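Mevalonate kinase, putative (Leishmania major, PDB 2HFS) probably catalyses the ATP-dependent phosphorylation of (R)-mevalonate to (R)-5-phosphomevalonate, an early step of isoprenoid and sterol biosynthesis. Local coordinates at residues 39-44 against 320-325. Sequence-based numbering, arbitrary orientation.
Sequences AGISEY and WRYTVQ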
loop_
_atom_site.group_PDB
_atom_site.type_symbol
_atom_site.label_atom_id
_atom_site.label_comp_id
_atom_site.label_asym_id
_atom_site.label_seq_id
_atom_site.Cartn_x
_atom_site.Cartn_y
_atom_site.Cartn_z
ATOM N N ALA A 39 -3.696 -5.830 1.369
ATOM C CA ALA A 39 -3.288 -6.098 2.722
ATOM C C ALA A 39 -2.711 -4.834 3.319
ATOM O O ALA A 39 -1.716 -4.295 2.809
ATOM C CB ALA A 39 -2.292 -7.218 2.740
ATOM N N GLY A 40 -3.355 -4.341 4.370
ATOM C CA GLY A 40 -2.805 -3.248 5.168
ATOM C C GLY A 40 -1.892 -3.841 6.221
ATOM O O GLY A 40 -2.354 -4.543 7.134
ATOM N N ILE A 41 -0.598 -3.538 6.118
ATOM C CA ILE A 41 0.414 -4.210 6.936
ATOM C C ILE A 41 0.582 -3.547 8.315
ATOM O O ILE A 41 0.085 -2.431 8.535
ATOM C CB ILE A 41 1.741 -4.305 6.162
ATOM C CG1 ILE A 41 2.277 -2.929 5.750
ATOM C CG2 ILE A 41 1.573 -5.197 4.880
ATOM C CD1 ILE A 41 3.787 -2.967 5.392
ATOM N N SER A 42 1.256 -4.220 9.243
ATOM C CA SER A 42 1.379 -3.693 10.619
ATOM C C SER A 42 2.246 -2.466 10.644
ATOM O O SER A 42 2.068 -1.581 11.487
ATOM C CB SER A 42 2.046 -4.717 11.552
ATOM O OG SER A 42 1.275 -5.877 11.703
ATOM N N GLU A 43 3.229 -2.469 9.753
ATOM C CA GLU A 43 4.277 -1.451 9.681
ATOM C C GLU A 43 3.673 -0.147 9.200
ATOM O O GLU A 43 2.840 -0.152 8.304
ATOM C CB GLU A 43 5.382 -1.935 8.735
ATOM C CG GLU A 43 6.244 -3.053 9.340
ATOM C CD GLU A 43 5.640 -4.463 9.366
ATOM O OE1 GLU A 43 4.626 -4.765 8.704
ATOM O OE2 GLU A 43 6.232 -5.320 10.057
ATOM N N TYR A 44 4.075 0.962 9.800
ATOM C CA TYR A 44 3.264 2.172 9.720
ATOM C C TYR A 44 4.120 3.404 9.655
ATOM O O TYR A 44 5.327 3.368 9.950
ATOM C CB TYR A 44 2.342 2.262 10.948
ATOM C CG TYR A 44 3.100 2.293 12.242
ATOM C CD1 TYR A 44 3.467 3.512 12.827
ATOM C CD2 TYR A 44 3.476 1.109 12.880
ATOM C CE1 TYR A 44 4.180 3.554 14.010
ATOM C CE2 TYR A 44 4.200 1.136 14.079
ATOM C CZ TYR A 44 4.550 2.358 14.627
ATOM O OH TYR A 44 5.242 2.406 15.802
ATOM N N TRP A 320 12.452 -6.159 2.851
ATOM C CA TRP A 320 11.748 -5.802 4.063
ATOM C C TRP A 320 10.982 -7.010 4.588
ATOM O O TRP A 320 10.490 -7.840 3.809
ATOM C CB TRP A 320 10.790 -4.633 3.795
ATOM C CG TRP A 320 11.478 -3.437 3.180
ATOM C CD1 TRP A 320 12.518 -2.706 3.718
ATOM C CD2 TRP A 320 11.187 -2.839 1.904
ATOM N NE1 TRP A 320 12.878 -1.692 2.856
ATOM C CE2 TRP A 320 12.086 -1.751 1.731
ATOM C CE3 TRP A 320 10.271 -3.122 0.878
ATOM C CZ2 TRP A 320 12.071 -0.937 0.598
ATOM C CZ3 TRP A 320 10.257 -2.314 -0.258
ATOM C CH2 TRP A 320 11.151 -1.237 -0.394
ATOM N N ARG A 321 10.923 -7.131 5.907
ATOM C CA ARG A 321 10.070 -8.119 6.556
ATOM C C ARG A 321 8.856 -7.363 7.035
ATOM O O ARG A 321 8.955 -6.523 7.925
ATOM C CB ARG A 321 10.758 -8.769 7.751
ATOM C CG ARG A 321 12.071 -9.436 7.415
ATOM C CD ARG A 321 12.835 -9.914 8.635
ATOM N NE ARG A 321 14.234 -10.196 8.321
ATOM C CZ ARG A 321 14.763 -11.408 8.334
ATOM N NH1 ARG A 321 14.002 -12.453 8.642
ATOM N NH2 ARG A 321 16.048 -11.589 8.040
ATOM N N TYR A 322 7.716 -7.641 6.432
ATOM C CA TYR A 322 6.484 -6.990 6.825
ATOM C C TYR A 322 5.500 -8.071 7.264
ATOM O O TYR A 322 5.678 -9.245 6.938
ATOM C CB TYR A 322 5.926 -6.159 5.662
ATOM C CG TYR A 322 6.693 -4.855 5.366
ATOM C CD1 TYR A 322 6.703 -4.300 4.085
ATOM C CD2 TYR A 322 7.387 -4.186 6.376
ATOM C CE1 TYR A 322 7.395 -3.087 3.809
ATOM C CE2 TYR A 322 8.084 -2.994 6.119
ATOM C CZ TYR A 322 8.069 -2.442 4.835
ATOM O OH TYR A 322 8.730 -1.256 4.573
ATOM N N THR A 323 4.478 -7.693 8.024
ATOM C CA THR A 323 3.462 -8.674 8.452
ATOM C C THR A 323 2.043 -8.140 8.322
ATOM O O THR A 323 1.789 -6.931 8.388
ATOM C CB THR A 323 3.661 -9.151 9.916
ATOM O OG1 THR A 323 3.483 -8.046 10.805
ATOM C CG2 THR A 323 5.088 -9.640 10.197
ATOM N N VAL A 324 1.114 -9.067 8.136
ATOM C CA VAL A 324 -0.290 -8.767 8.229
ATOM C C VAL A 324 -0.854 -9.421 9.482
ATOM O O VAL A 324 -0.654 -10.612 9.741
ATOM C CB VAL A 324 -1.073 -9.217 6.998
ATOM C CG1 VAL A 324 -2.532 -8.797 7.129
ATOM C CG2 VAL A 324 -0.445 -8.647 5.735
ATOM N N GLN A 325 -1.567 -8.609 10.250
ATOM C CA GLN A 325 -2.108 -9.037 11.519
ATOM C C GLN A 325 -3.446 -9.743 11.313
ATOM O O GLN A 325 -4.232 -9.328 10.456
ATOM C CB GLN A 325 -2.292 -7.810 12.395
ATOM C CG GLN A 325 -2.329 -8.123 13.864
ATOM C CD GLN A 325 -2.696 -6.911 14.678
ATOM O OE1 GLN A 325 -3.129 -7.040 15.827
ATOM N NE2 GLN A 325 -2.539 -5.717 14.080
HETATM O O HOH W 1 -2.120 -5.770 9.417
HETATM O O HOH W 2 9.188 -5.628 10.467
#
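Ser42 and Glu43 hold Thr323 through its backbone and its side chain. Thr323 O accepts a hydrogen bond from Ser42 N at 2.9 Å. Thr323 N donates to Glu43 OE1 at 3.0 Å. This bond is nearly straight and meets the syn side of the carboxylate, somewhat out of its plane. The carboxylate thus receives a backbone N-H of strand 318-324, an outermost strand of its sheet. The Glu43 chain bends at chi2 (77°), which brings CD against Tyr322. There Glu43 CG lies 3.4 Å from Tyr322 CD2, and the carboxylate and ring planes are 39° apart. A water donates hydrogen bonds to both Glu43 OE2 and Arg321 O, so the second carboxylate oxygen is also tied to the strand. The hydroxyls of Ser42 and Thr323 share a further hydrogen bond, Ser42 OG to Thr323 OG1, at 3.2 Å.

Beneath these polar links is an apolar layer. Ile41 CD1 sits over one face of the Tyr322 ring in a CH-pi contact, 3.7 Å from its centroid. Trp320 CB covers the opposite face near the rim, and Tyr322 OH is hydrogen-bonded to Val107 N. Val324 CG2 packs 3.8 Å from Ala39 CB and 4.1 Å from Ile41 CG2. The Val324 side chain also touches Leu188 and Leu190 of the neighbouring strand 188-194. A second water links Gly40 O to Gln325 N.

Strands 39-41 and 320-324 run at 119° to each other, and the chain turns a corner at Ser42. The contact joins the mixed N-terminal sheet to an outer strand of the four-stranded antiparallel C-terminal sheet, an interdomain junction of the two-domain GHMP kinase fold.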